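Local coordinates for protein Crov588 (Cafeteriavirus, PDB 6NYR) that is of unknown function but folds into a circular leucine-rich-repeat solenoid built from FNIP repeats, a form consistent with a binding scaffold, at residues F346-N351 and F368-N373; F632-N637 and K653-N658; N511-S516 and V534-L539. All blocks are in the same frame, centred on the assembly; numbering follows the deposited sequence.

Interaction 1 (F346-N351 and F368-N373); sequences FGDDFN and FGDDFN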
ATOM      1  N   PHE A 346     -22.084  -1.441   5.062  1.00 42.80           N
ATOM      2  CA  PHE A 346     -22.965  -0.303   4.859  1.00 45.52           C
ATOM      3  C   PHE A 346     -22.148   0.954   4.591  1.00 42.42           C
ATOM      4  O   PHE A 346     -20.947   1.016   4.863  1.00 42.51           O
ATOM      5  CB  PHE A 346     -23.873  -0.085   6.074  1.00 46.05           C
ATOM      6  CG  PHE A 346     -24.957  -1.109   6.217  1.00 47.25           C
ATOM      7  CD1 PHE A 346     -26.077  -1.066   5.401  1.00 47.49           C
ATOM      8  CD2 PHE A 346     -24.869  -2.105   7.177  1.00 51.86           C
ATOM      9  CE1 PHE A 346     -27.082  -2.003   5.534  1.00 47.46           C
ATOM     10  CE2 PHE A 346     -25.879  -3.042   7.314  1.00 49.99           C
ATOM     11  CZ  PHE A 346     -26.983  -2.988   6.493  1.00 47.52           C
ATOM     12  N   GLY A 347     -22.830   1.963   4.047  1.00 42.64           N
ATOM     13  CA  GLY A 347     -22.229   3.244   3.757  1.00 39.86           C
ATOM     14  C   GLY A 347     -22.576   4.296   4.796  1.00 41.35           C
ATOM     15  O   GLY A 347     -23.106   4.011   5.872  1.00 41.27           O
ATOM     16  N   ASP A 348     -22.288   5.549   4.439  1.00 41.41           N
ATOM     17  CA  ASP A 348     -22.355   6.628   5.417  1.00 44.48           C
ATOM     18  C   ASP A 348     -23.754   6.787   5.993  1.00 43.70           C
ATOM     19  O   ASP A 348     -23.916   6.945   7.210  1.00 42.67           O
ATOM     20  CB  ASP A 348     -21.906   7.942   4.775  1.00 47.66           C
ATOM     21  CG  ASP A 348     -20.415   7.999   4.551  1.00 50.79           C
ATOM     22  OD1 ASP A 348     -19.693   7.202   5.178  1.00 52.14           O
ATOM     23  OD2 ASP A 348     -19.964   8.857   3.766  1.00 55.61           O
ATOM     24  N   ASP A 349     -24.781   6.729   5.144  1.00 43.65           N
ATOM     25  CA  ASP A 349     -26.113   7.172   5.533  1.00 46.53           C
ATOM     26  C   ASP A 349     -26.954   6.117   6.246  1.00 46.25           C
ATOM     27  O   ASP A 349     -27.924   6.484   6.929  1.00 44.39           O
ATOM     28  CB  ASP A 349     -26.896   7.655   4.299  1.00 49.29           C
ATOM     29  CG  ASP A 349     -26.368   8.960   3.744  1.00 46.34           C
ATOM     30  OD1 ASP A 349     -25.385   9.486   4.307  1.00 46.02           O
ATOM     31  OD2 ASP A 349     -26.937   9.459   2.747  1.00 44.24           O
ATOM     32  N   PHE A 350     -26.631   4.833   6.101  1.00 44.83           N
ATOM     33  CA  PHE A 350     -27.503   3.795   6.637  1.00 41.90           C
ATOM     34  C   PHE A 350     -27.689   3.973   8.140  1.00 44.74           C
ATOM     35  O   PHE A 350     -26.712   4.002   8.899  1.00 40.31           O
ATOM     36  CB  PHE A 350     -26.952   2.403   6.353  1.00 44.33           C
ATOM     37  CG  PHE A 350     -27.871   1.300   6.811  1.00 42.73           C
ATOM     38  CD1 PHE A 350     -29.033   1.027   6.109  1.00 44.28           C
ATOM     39  CD2 PHE A 350     -27.587   0.554   7.943  1.00 44.56           C
ATOM     40  CE1 PHE A 350     -29.889   0.024   6.520  1.00 46.63           C
ATOM     41  CE2 PHE A 350     -28.444  -0.451   8.359  1.00 47.73           C
ATOM     42  CZ  PHE A 350     -29.594  -0.714   7.644  1.00 47.79           C
ATOM     43  N   ASN A 351     -28.947   4.055   8.574  1.00 46.23           N
ATOM     44  CA  ASN A 351     -29.266   4.250   9.984  1.00 46.46           C
ATOM     45  C   ASN A 351     -30.698   3.815  10.267  1.00 43.55           C
ATOM     46  O   ASN A 351     -31.492   4.591  10.810  1.00 43.61           O
ATOM     47  CB  ASN A 351     -29.058   5.717  10.365  1.00 47.76           C
ATOM     48  CG  ASN A 351     -29.166   5.951  11.852  1.00 45.91           C
ATOM     49  OD1 ASN A 351     -29.030   5.024  12.646  1.00 44.45           O
ATOM     50  ND2 ASN A 351     -29.424   7.195  12.239  1.00 46.06           N
ATOM     51  N   PHE A 368     -20.564  -1.384   9.691  1.00 45.09           N
ATOM     52  CA  PHE A 368     -21.486  -0.264   9.622  1.00 41.59           C
ATOM     53  C   PHE A 368     -20.757   0.976   9.122  1.00 41.91           C
ATOM     54  O   PHE A 368     -19.527   1.066   9.165  1.00 41.46           O
ATOM     55  CB  PHE A 368     -22.124   0.027  10.986  1.00 44.25           C
ATOM     56  CG  PHE A 368     -23.163  -0.976  11.400  1.00 46.88           C
ATOM     57  CD1 PHE A 368     -24.415  -0.977  10.807  1.00 46.08           C
ATOM     58  CD2 PHE A 368     -22.899  -1.903  12.397  1.00 47.61           C
ATOM     59  CE1 PHE A 368     -25.376  -1.892  11.187  1.00 43.94           C
ATOM     60  CE2 PHE A 368     -23.863  -2.817  12.782  1.00 46.12           C
ATOM     61  CZ  PHE A 368     -25.100  -2.809  12.176  1.00 44.28           C
ATOM     62  N   GLY A 369     -21.542   1.954   8.672  1.00 42.24           N
ATOM     63  CA  GLY A 369     -21.019   3.214   8.201  1.00 42.04           C
ATOM     64  C   GLY A 369     -21.099   4.315   9.244  1.00 42.76           C
ATOM     65  O   GLY A 369     -21.355   4.084  10.427  1.00 43.88           O
ATOM     66  N   ASP A 370     -20.874   5.542   8.776  1.00 44.26           N
ATOM     67  CA  ASP A 370     -20.792   6.689   9.670  1.00 45.51           C
ATOM     68  C   ASP A 370     -21.999   6.779  10.599  1.00 45.02           C
ATOM     69  O   ASP A 370     -21.851   6.902  11.820  1.00 48.41           O
ATOM     70  CB  ASP A 370     -20.675   7.980   8.855  1.00 46.36           C
ATOM     71  CG  ASP A 370     -19.310   8.167   8.233  1.00 49.30           C
ATOM     72  OD1 ASP A 370     -18.404   7.351   8.504  1.00 49.64           O
ATOM     73  OD2 ASP A 370     -19.137   9.156   7.493  1.00 52.15           O
ATOM     74  N   ASP A 371     -23.206   6.729  10.036  1.00 43.37           N
ATOM     75  CA  ASP A 371     -24.374   7.241  10.739  1.00 48.30           C
ATOM     76  C   ASP A 371     -25.126   6.208  11.564  1.00 45.53           C
ATOM     77  O   ASP A 371     -25.957   6.598  12.395  1.00 43.46           O
ATOM     78  CB  ASP A 371     -25.357   7.868   9.741  1.00 49.97           C
ATOM     79  CG  ASP A 371     -24.916   9.235   9.272  1.00 49.95           C
ATOM     80  OD1 ASP A 371     -23.872   9.724   9.754  1.00 49.29           O
ATOM     81  OD2 ASP A 371     -25.613   9.819   8.411  1.00 49.74           O
ATOM     82  N   PHE A 372     -24.896   4.914  11.346  1.00 45.73           N
ATOM     83  CA  PHE A 372     -25.691   3.921  12.053  1.00 47.26           C
ATOM     84  C   PHE A 372     -25.619   4.148  13.559  1.00 48.91           C
ATOM     85  O   PHE A 372     -24.534   4.199  14.145  1.00 45.51           O
ATOM     86  CB  PHE A 372     -25.240   2.499  11.746  1.00 49.99           C
ATOM     87  CG  PHE A 372     -26.079   1.466  12.434  1.00 48.83           C
ATOM     88  CD1 PHE A 372     -27.342   1.156  11.950  1.00 49.89           C
ATOM     89  CD2 PHE A 372     -25.628   0.831  13.579  1.00 50.52           C
ATOM     90  CE1 PHE A 372     -28.127   0.213  12.584  1.00 51.56           C
ATOM     91  CE2 PHE A 372     -26.416  -0.114  14.217  1.00 51.97           C
ATOM     92  CZ  PHE A 372     -27.664  -0.419  13.716  1.00 51.12           C
ATOM     93  N   ASN A 373     -26.788   4.230  14.192  1.00 49.66           N
ATOM     94  CA  ASN A 373     -26.874   4.560  15.610  1.00 49.52           C
ATOM     95  C   ASN A 373     -28.229   4.132  16.152  1.00 48.83           C
ATOM     96  O   ASN A 373     -28.975   4.951  16.695  1.00 50.25           O
ATOM     97  CB  ASN A 373     -26.646   6.060  15.798  1.00 45.44           C
ATOM     98  CG  ASN A 373     -26.445   6.443  17.242  1.00 45.26           C
ATOM     99  OD1 ASN A 373     -26.050   5.625  18.069  1.00 45.11           O
ATOM    100  ND2 ASN A 373     -26.722   7.701  17.556  1.00 47.55           N
TER
HETATM  101  O   HOH W   1     -28.270   8.947   8.318  1.00 32.03           O
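Two direct hydrogen bonds join the loops 346-351 and 368-373. D371 N donates to D348 O over 2.9 Å, and the donor lies in the carbonyl plane. The bond is bent, with 138° at the hydrogen. N373 N donates to the side-chain N351 OD1 at 2.8 Å, from well above the amide plane. CG of N351 is anti to its backbone N (chi1 -171°), which carries the amide across to the next loop. The same OD1 also accepts from Q374 NE2, so two donors grip it and fix the amide rotation. N373 OD1 repeats the pattern one loop on, toward N395 and Q396. A water donates to both D349 O and D371 OD2 and adds a bridge. G369 CA sits 3.2 Å from G347 O in a nearly straight CA-H...O contact.

These loops follow the consecutive strands 343-345 and 365-367. They are equivalent FGDDFN loops of neighbouring coils in a leucine-rich-repeat solenoid of the FNIP type, and the asparagines form part of its asparagine stack.

Phenylalanines fill the interior of the coils. The F346 and F368 rings are nearly parallel, 8° apart, but displaced along their planes, with little overlap; F346 CD2 meets F368 CD1 at 3.8 Å. Within each loop a second phenylalanine covers a ring: F350 CD2 lies over the centre of F346, and F372 CD2 over that of F368. F350 CD2 meets F372 CD1 at 4.1 Å.

Like charges gather among the partly exposed aspartates. The carboxylates of D348 and D370 stack nearly parallel, and D348 OD1 is 3.1 Å from D370 OD2. Such crowding would probably raise the pKa of one of them. D349 and D371 also bring like charges near each other, with OD1 of D349 4.1 Å from OD2 of D371.

Interaction 2 (F632-N637 and K653-N658); sequences FGWYFN and KIYYGN
In this leucine-rich-repeat solenoid of FNIP type, the loop after strand 629-631 meets strand 651-655, the last but one, which is followed by 674-678. Segment 632-637 is that FGWYFN loop, with a type I turn from G633 to F636. The facing segment carries KIYYGN and runs up to helix 659-662.

One backbone hydrogen bond spans the two. F632 N donates to K653 O over 3.1 Å. It is almost straight, with 177° at the hydrogen, and lies in the carbonyl plane. K653 also has a backbone bond to L630, so the pairing continues from strand 629-631.

Apolar contact is made in the interior of the coil. The I654 CD1 methyl reaches F632 CD2 at 3.7 Å, and the two side chains run alongside each other. F636 CE2 covers one face of the F632 ring over its centre. I662 of helix 659-662 also touches F636 and I654.

W634 and Y655 form a T-shaped aromatic pair. The pyrrole edge of W634 points at the face of Y655, with planes at 86° and centroids 4.5 Å apart. CG of W634 is anti to its backbone N (chi1 -163°), which turns the indole toward the tyrosine. CG of Y655 is likewise anti to its backbone N. The other face of Y655 is covered over its centre by G657 N, so the phenol ring is sandwiched between that backbone amide and the indole.

N658 sits at the N-cap position of helix 659-662, without a capping bond from its side chain. N658 ND2 lies in the plane of the Y655 ring, at the edge, and 3.6 Å from W634 O.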
ATOM      1  N   PHE A 632      25.894   8.869  11.475  1.00 50.72           N
ATOM      2  CA  PHE A 632      25.984  10.160  12.135  1.00 49.92           C
ATOM      3  C   PHE A 632      24.908  11.093  11.594  1.00 51.61           C
ATOM      4  O   PHE A 632      24.323  10.860  10.533  1.00 50.17           O
ATOM      5  CB  PHE A 632      27.359  10.790  11.925  1.00 50.16           C
ATOM      6  CG  PHE A 632      28.449  10.116  12.689  1.00 52.69           C
ATOM      7  CD1 PHE A 632      28.622  10.364  14.042  1.00 53.12           C
ATOM      8  CD2 PHE A 632      29.301   9.223  12.059  1.00 51.88           C
ATOM      9  CE1 PHE A 632      29.629   9.737  14.747  1.00 53.55           C
ATOM     10  CE2 PHE A 632      30.304   8.596  12.761  1.00 51.15           C
ATOM     11  CZ  PHE A 632      30.467   8.853  14.104  1.00 52.65           C
ATOM     12  N   GLY A 633      24.670  12.172  12.336  1.00 53.08           N
ATOM     13  CA  GLY A 633      23.614  13.107  12.024  1.00 51.87           C
ATOM     14  C   GLY A 633      24.107  14.317  11.242  1.00 51.13           C
ATOM     15  O   GLY A 633      25.265  14.422  10.852  1.00 52.50           O
ATOM     16  N   TRP A 634      23.168  15.249  11.034  1.00 51.93           N
ATOM     17  CA  TRP A 634      23.428  16.441  10.229  1.00 53.08           C
ATOM     18  C   TRP A 634      24.624  17.218  10.758  1.00 52.56           C
ATOM     19  O   TRP A 634      25.537  17.562  10.000  1.00 53.19           O
ATOM     20  CB  TRP A 634      22.158  17.296  10.242  1.00 56.59           C
ATOM     21  CG  TRP A 634      22.019  18.362   9.210  1.00 61.55           C
ATOM     22  CD1 TRP A 634      22.851  18.626   8.164  1.00 62.92           C
ATOM     23  CD2 TRP A 634      20.952  19.316   9.127  1.00 65.57           C
ATOM     24  NE1 TRP A 634      22.372  19.691   7.437  1.00 63.34           N
ATOM     25  CE2 TRP A 634      21.205  20.131   8.008  1.00 67.05           C
ATOM     26  CE3 TRP A 634      19.807  19.559   9.893  1.00 64.31           C
ATOM     27  CZ2 TRP A 634      20.353  21.170   7.634  1.00 71.65           C
ATOM     28  CZ3 TRP A 634      18.967  20.592   9.522  1.00 67.70           C
ATOM     29  CH2 TRP A 634      19.246  21.387   8.405  1.00 70.94           C
ATOM     30  N   TYR A 635      24.652  17.479  12.059  1.00 52.27           N
ATOM     31  CA  TYR A 635      25.603  18.424  12.628  1.00 54.73           C
ATOM     32  C   TYR A 635      26.943  17.794  13.005  1.00 55.56           C
ATOM     33  O   TYR A 635      27.823  18.505  13.504  1.00 51.40           O
ATOM     34  CB  TYR A 635      24.985  19.100  13.863  1.00 55.95           C
ATOM     35  CG  TYR A 635      23.858  20.071  13.556  1.00 55.46           C
ATOM     36  CD1 TYR A 635      23.497  20.360  12.248  1.00 57.59           C
ATOM     37  CD2 TYR A 635      23.166  20.709  14.577  1.00 52.38           C
ATOM     38  CE1 TYR A 635      22.474  21.249  11.962  1.00 58.21           C
ATOM     39  CE2 TYR A 635      22.141  21.602  14.303  1.00 51.39           C
ATOM     40  CZ  TYR A 635      21.800  21.867  12.992  1.00 54.50           C
ATOM     41  OH  TYR A 635      20.784  22.750  12.705  1.00 55.71           O
ATOM     42  N   PHE A 636      27.138  16.497  12.764  1.00 58.02           N
ATOM     43  CA  PHE A 636      28.393  15.863  13.142  1.00 58.85           C
ATOM     44  C   PHE A 636      29.529  16.371  12.260  1.00 61.77           C
ATOM     45  O   PHE A 636      29.461  16.288  11.029  1.00 60.08           O
ATOM     46  CB  PHE A 636      28.298  14.344  13.026  1.00 58.61           C
ATOM     47  CG  PHE A 636      29.588  13.633  13.342  1.00 55.72           C
ATOM     48  CD1 PHE A 636      29.993  13.451  14.653  1.00 53.67           C
ATOM     49  CD2 PHE A 636      30.398  13.157  12.326  1.00 52.55           C
ATOM     50  CE1 PHE A 636      31.179  12.798  14.944  1.00 52.26           C
ATOM     51  CE2 PHE A 636      31.584  12.507  12.609  1.00 52.19           C
ATOM     52  CZ  PHE A 636      31.974  12.325  13.921  1.00 50.08           C
ATOM     53  N   ASN A 637      30.575  16.887  12.895  1.00 64.55           N
ATOM     54  CA  ASN A 637      31.629  17.623  12.204  1.00 64.15           C
ATOM     55  C   ASN A 637      32.972  17.351  12.876  1.00 65.09           C
ATOM     56  O   ASN A 637      33.649  18.250  13.377  1.00 66.46           O
ATOM     57  CB  ASN A 637      31.294  19.113  12.206  1.00 64.34           C
ATOM     58  CG  ASN A 637      31.973  19.870  11.090  1.00 64.11           C
ATOM     59  OD1 ASN A 637      32.174  19.337   9.997  1.00 64.80           O
ATOM     60  ND2 ASN A 637      32.337  21.121  11.354  1.00 63.65           N
ATOM     61  N   LYS A 653      27.485   6.073   7.345  1.00 54.07           N
ATOM     62  CA  LYS A 653      26.497   7.024   6.845  1.00 58.20           C
ATOM     63  C   LYS A 653      26.851   8.426   7.328  1.00 58.46           C
ATOM     64  O   LYS A 653      26.975   8.659   8.536  1.00 55.80           O
ATOM     65  CB  LYS A 653      25.097   6.632   7.319  1.00 61.94           C
ATOM     66  CG  LYS A 653      23.985   7.555   6.853  1.00 68.02           C
ATOM     67  CD  LYS A 653      23.555   7.265   5.426  1.00 72.48           C
ATOM     68  CE  LYS A 653      22.469   6.196   5.400  1.00 73.62           C
ATOM     69  NZ  LYS A 653      21.121   6.764   5.715  1.00 71.93           N
ATOM     70  N   ILE A 654      26.962   9.363   6.387  1.00 61.19           N
ATOM     71  CA  ILE A 654      27.571  10.664   6.636  1.00 60.83           C
ATOM     72  C   ILE A 654      26.811  11.742   5.877  1.00 57.65           C
ATOM     73  O   ILE A 654      26.254  11.501   4.802  1.00 56.86           O
ATOM     74  CB  ILE A 654      29.064  10.645   6.219  1.00 65.91           C
ATOM     75  CG1 ILE A 654      29.915   9.937   7.282  1.00 65.98           C
ATOM     76  CG2 ILE A 654      29.588  12.043   5.943  1.00 69.57           C
ATOM     77  CD1 ILE A 654      29.786  10.531   8.673  1.00 65.43           C
ATOM     78  N   TYR A 655      26.792  12.945   6.446  1.00 57.73           N
ATOM     79  CA  TYR A 655      26.254  14.108   5.749  1.00 57.43           C
ATOM     80  C   TYR A 655      27.264  14.551   4.698  1.00 61.36           C
ATOM     81  O   TYR A 655      28.428  14.817   5.024  1.00 63.18           O
ATOM     82  CB  TYR A 655      25.959  15.244   6.724  1.00 57.36           C
ATOM     83  CG  TYR A 655      25.449  16.509   6.057  1.00 59.61           C
ATOM     84  CD1 TYR A 655      24.482  16.451   5.060  1.00 61.14           C
ATOM     85  CD2 TYR A 655      25.922  17.759   6.433  1.00 61.33           C
ATOM     86  CE1 TYR A 655      24.013  17.599   4.448  1.00 62.49           C
ATOM     87  CE2 TYR A 655      25.453  18.914   5.830  1.00 63.62           C
ATOM     88  CZ  TYR A 655      24.497  18.828   4.838  1.00 65.07           C
ATOM     89  OH  TYR A 655      24.024  19.974   4.230  1.00 65.28           O
ATOM     90  N   TYR A 656      26.830  14.611   3.439  1.00 62.84           N
ATOM     91  CA  TYR A 656      27.733  14.997   2.362  1.00 65.63           C
ATOM     92  C   TYR A 656      28.442  16.309   2.666  1.00 66.04           C
ATOM     93  O   TYR A 656      29.654  16.430   2.452  1.00 65.32           O
ATOM     94  CB  TYR A 656      26.955  15.111   1.053  1.00 69.25           C
ATOM     95  CG  TYR A 656      27.824  15.310  -0.161  1.00 73.71           C
ATOM     96  CD1 TYR A 656      28.446  14.230  -0.769  1.00 76.55           C
ATOM     97  CD2 TYR A 656      28.024  16.573  -0.700  1.00 77.26           C
ATOM     98  CE1 TYR A 656      29.243  14.400  -1.880  1.00 81.18           C
ATOM     99  CE2 TYR A 656      28.821  16.753  -1.810  1.00 81.93           C
ATOM    100  CZ  TYR A 656      29.429  15.664  -2.395  1.00 84.80           C
ATOM    101  OH  TYR A 656      30.226  15.835  -3.504  1.00 90.33           O
ATOM    102  N   GLY A 657      27.706  17.300   3.173  1.00 64.65           N
ATOM    103  CA  GLY A 657      28.264  18.627   3.347  1.00 65.72           C
ATOM    104  C   GLY A 657      29.544  18.666   4.154  1.00 68.61           C
ATOM    105  O   GLY A 657      30.374  19.560   3.961  1.00 70.03           O
ATOM    106  N   ASN A 658      29.731  17.707   5.061  1.00 69.25           N
ATOM    107  CA  ASN A 658      30.895  17.695   5.936  1.00 68.99           C
ATOM    108  C   ASN A 658      31.907  16.618   5.568  1.00 67.11           C
ATOM    109  O   ASN A 658      32.870  16.408   6.314  1.00 65.35           O
ATOM    110  CB  ASN A 658      30.476  17.514   7.402  1.00 67.61           C
ATOM    111  CG  ASN A 658      29.810  18.742   7.978  1.00 66.03           C
ATOM    112  OD1 ASN A 658      30.241  19.866   7.729  1.00 68.34           O
ATOM    113  ND2 ASN A 658      28.758  18.535   8.760  1.00 64.32           N
TER

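Interaction 3 (N511-S516 and V534-L539); sequences NVLPNS and VLPNSL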
ATOM      1  N   ASN A 511       7.668  -4.141  40.621  1.00 63.40           N
ATOM      2  CA  ASN A 511       6.956  -5.323  40.120  1.00 63.56           C
ATOM      3  C   ASN A 511       5.635  -4.944  39.453  1.00 62.10           C
ATOM      4  O   ASN A 511       4.556  -5.414  39.815  1.00 62.25           O
ATOM      5  CB  ASN A 511       6.749  -6.337  41.242  1.00 67.31           C
ATOM      6  CG  ASN A 511       8.054  -6.927  41.735  1.00 69.05           C
ATOM      7  OD1 ASN A 511       8.407  -6.797  42.908  1.00 71.53           O
ATOM      8  ND2 ASN A 511       8.786  -7.579  40.835  1.00 68.80           N
ATOM      9  N   VAL A 512       5.745  -4.095  38.438  1.00 60.18           N
ATOM     10  CA  VAL A 512       4.605  -3.652  37.648  1.00 56.87           C
ATOM     11  C   VAL A 512       4.640  -4.240  36.240  1.00 51.51           C
ATOM     12  O   VAL A 512       3.639  -4.772  35.755  1.00 51.75           O
ATOM     13  CB  VAL A 512       4.552  -2.106  37.596  1.00 56.80           C
ATOM     14  CG1 VAL A 512       3.449  -1.643  36.660  1.00 55.29           C
ATOM     15  CG2 VAL A 512       4.381  -1.531  38.996  1.00 59.40           C
ATOM     16  N   LEU A 513       5.794  -4.178  35.581  1.00 48.04           N
ATOM     17  CA  LEU A 513       5.924  -4.647  34.206  1.00 47.82           C
ATOM     18  C   LEU A 513       6.231  -6.137  34.189  1.00 48.56           C
ATOM     19  O   LEU A 513       7.257  -6.554  34.746  1.00 48.16           O
ATOM     20  CB  LEU A 513       7.017  -3.870  33.495  1.00 47.68           C
ATOM     21  CG  LEU A 513       6.738  -2.366  33.414  1.00 47.30           C
ATOM     22  CD1 LEU A 513       7.947  -1.581  32.964  1.00 49.47           C
ATOM     23  CD2 LEU A 513       5.562  -2.123  32.466  1.00 47.13           C
ATOM     24  N   PRO A 514       5.398  -6.964  33.563  1.00 49.99           N
ATOM     25  CA  PRO A 514       5.559  -8.416  33.711  1.00 50.69           C
ATOM     26  C   PRO A 514       6.815  -8.929  33.027  1.00 53.96           C
ATOM     27  O   PRO A 514       7.318  -8.341  32.067  1.00 54.92           O
ATOM     28  CB  PRO A 514       4.294  -8.989  33.057  1.00 51.37           C
ATOM     29  CG  PRO A 514       3.871  -7.939  32.066  1.00 50.38           C
ATOM     30  CD  PRO A 514       4.285  -6.606  32.655  1.00 48.18           C
ATOM     31  N   ASN A 515       7.313 -10.059  33.529  1.00 56.51           N
ATOM     32  CA  ASN A 515       8.504 -10.688  32.971  1.00 57.18           C
ATOM     33  C   ASN A 515       8.233 -11.395  31.651  1.00 55.72           C
ATOM     34  O   ASN A 515       9.035 -12.225  31.211  1.00 56.20           O
ATOM     35  CB  ASN A 515       9.103 -11.663  33.989  1.00 58.21           C
ATOM     36  CG  ASN A 515       9.832 -10.951  35.111  1.00 59.08           C
ATOM     37  OD1 ASN A 515      10.837 -10.282  34.877  1.00 59.09           O
ATOM     38  ND2 ASN A 515       9.327 -11.085  36.332  1.00 60.52           N
ATOM     39  N   SER A 516       7.095 -11.097  31.031  1.00 55.22           N
ATOM     40  CA  SER A 516       6.817 -11.529  29.667  1.00 53.52           C
ATOM     41  C   SER A 516       6.961 -10.402  28.652  1.00 49.51           C
ATOM     42  O   SER A 516       6.951 -10.669  27.444  1.00 48.93           O
ATOM     43  CB  SER A 516       5.402 -12.116  29.571  1.00 55.17           C
ATOM     44  OG  SER A 516       4.445 -11.224  30.118  1.00 53.83           O
ATOM     45  N   VAL A 534      13.124  -2.233  37.703  1.00 56.66           N
ATOM     46  CA  VAL A 534      11.831  -1.771  37.216  1.00 54.05           C
ATOM     47  C   VAL A 534      11.519  -2.348  35.841  1.00 52.17           C
ATOM     48  O   VAL A 534      10.422  -2.851  35.601  1.00 49.00           O
ATOM     49  CB  VAL A 534      11.791  -0.226  37.193  1.00 56.01           C
ATOM     50  CG1 VAL A 534      10.502   0.261  36.545  1.00 55.45           C
ATOM     51  CG2 VAL A 534      11.942   0.331  38.599  1.00 56.95           C
ATOM     52  N   LEU A 535      12.472  -2.268  34.923  1.00 53.13           N
ATOM     53  CA  LEU A 535      12.318  -2.819  33.578  1.00 51.45           C
ATOM     54  C   LEU A 535      12.555  -4.325  33.615  1.00 54.09           C
ATOM     55  O   LEU A 535      13.572  -4.772  34.153  1.00 54.87           O
ATOM     56  CB  LEU A 535      13.293  -2.141  32.626  1.00 54.05           C
ATOM     57  CG  LEU A 535      13.089  -0.631  32.442  1.00 55.13           C
ATOM     58  CD1 LEU A 535      14.123  -0.047  31.487  1.00 53.25           C
ATOM     59  CD2 LEU A 535      11.675  -0.332  31.952  1.00 53.18           C
ATOM     60  N   PRO A 536      11.643  -5.129  33.071  1.00 52.43           N
ATOM     61  CA  PRO A 536      11.730  -6.579  33.273  1.00 50.43           C
ATOM     62  C   PRO A 536      12.861  -7.199  32.466  1.00 49.66           C
ATOM     63  O   PRO A 536      13.334  -6.648  31.469  1.00 49.47           O
ATOM     64  CB  PRO A 536      10.363  -7.098  32.811  1.00 54.01           C
ATOM     65  CG  PRO A 536       9.770  -6.000  31.963  1.00 51.89           C
ATOM     66  CD  PRO A 536      10.639  -4.765  32.056  1.00 52.44           C
ATOM     67  N   ASN A 537      13.291  -8.381  32.918  1.00 55.82           N
ATOM     68  CA  ASN A 537      14.448  -9.057  32.336  1.00 59.35           C
ATOM     69  C   ASN A 537      14.132  -9.770  31.029  1.00 54.09           C
ATOM     70  O   ASN A 537      15.011 -10.449  30.489  1.00 52.90           O
ATOM     71  CB  ASN A 537      15.031 -10.089  33.315  1.00 66.86           C
ATOM     72  CG  ASN A 537      16.472  -9.837  33.643  1.00 73.10           C
ATOM     73  OD1 ASN A 537      17.203  -9.259  32.844  1.00 72.87           O
ATOM     74  ND2 ASN A 537      16.906 -10.298  34.814  1.00 77.65           N
ATOM     75  N   SER A 538      12.909  -9.650  30.521  1.00 53.58           N
ATOM     76  CA  SER A 538      12.546 -10.188  29.220  1.00 50.74           C
ATOM     77  C   SER A 538      12.580  -9.144  28.116  1.00 48.29           C
ATOM     78  O   SER A 538      12.395  -9.494  26.946  1.00 52.17           O
ATOM     79  CB  SER A 538      11.142 -10.795  29.280  1.00 53.58           C
ATOM     80  OG  SER A 538      10.226  -9.860  29.826  1.00 53.95           O
ATOM     81  N   LEU A 539      12.811  -7.882  28.456  1.00 46.36           N
ATOM     82  CA  LEU A 539      12.592  -6.787  27.524  1.00 45.28           C
ATOM     83  C   LEU A 539      13.721  -6.700  26.510  1.00 43.54           C
ATOM     84  O   LEU A 539      14.898  -6.617  26.876  1.00 42.85           O
ATOM     85  CB  LEU A 539      12.469  -5.471  28.290  1.00 48.95           C
ATOM     86  CG  LEU A 539      11.893  -4.283  27.523  1.00 47.22           C
ATOM     87  CD1 LEU A 539      10.391  -4.419  27.357  1.00 47.30           C
ATOM     88  CD2 LEU A 539      12.249  -2.986  28.236  1.00 50.50           C
TER
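V534 meets the neighbouring loop through its backbone: V534 O is 3.8 Å from the L513 CD1 methyl. L535 comes next. L535 CD2 lies 4.1 Å from L513 CD1, and the two leucines run alongside each other. Both have CG anti to the carbonyl carbon, and both also touch L520 of strand 519-521.

P536 is the centre of the contact. CB and CG of its ring both lie against P514 O, with P536 CB at 3.4 Å. P536 CG packs on L513 CB at 3.8 Å. N515 slides past P536 in the opposite direction, with N515 OD1 3.8 Å from P536 CB.

The loops are the equivalent VLPNS segments of two successive FNIP coils. Their touching parts run 10° from parallel, as expected for stacked turns of a leucine-rich-repeat solenoid.

N537 adds little, with its N 3.7 Å from N515 OD1. In the type I turn from P536 to L539, L539 N bonds back to P536 O. S538 OG, placed between backbone N and carbonyl carbon (chi1 52°), lies 3.0 Å from N515 O, and its hydrogen bond goes to L517 O. One coil earlier, S516 OG bonds to both D493 O and L495 O.

Along the chain, interaction 1 comes first, then interaction 3, then interaction 2. None overlaps another. The centres of interactions 1 and 2 are about 52 Å apart and on opposite sides of the chain's centre; the centre of interaction 3 is about 43 Å from the first and 37 Å from the second. Interactions 1 and 3 each join neighbouring coils within the run of repeats. Interaction 1 uses the loops right after strands 343-345 and 365-367; interaction 3 uses the loops leading into strands 519-521 and 541-543. Interaction 2 lies near the C-terminal end of the ring, with strand 674-678 beyond. Coil-to-coil contacts recur around the ring, consistent with a regular closed curve.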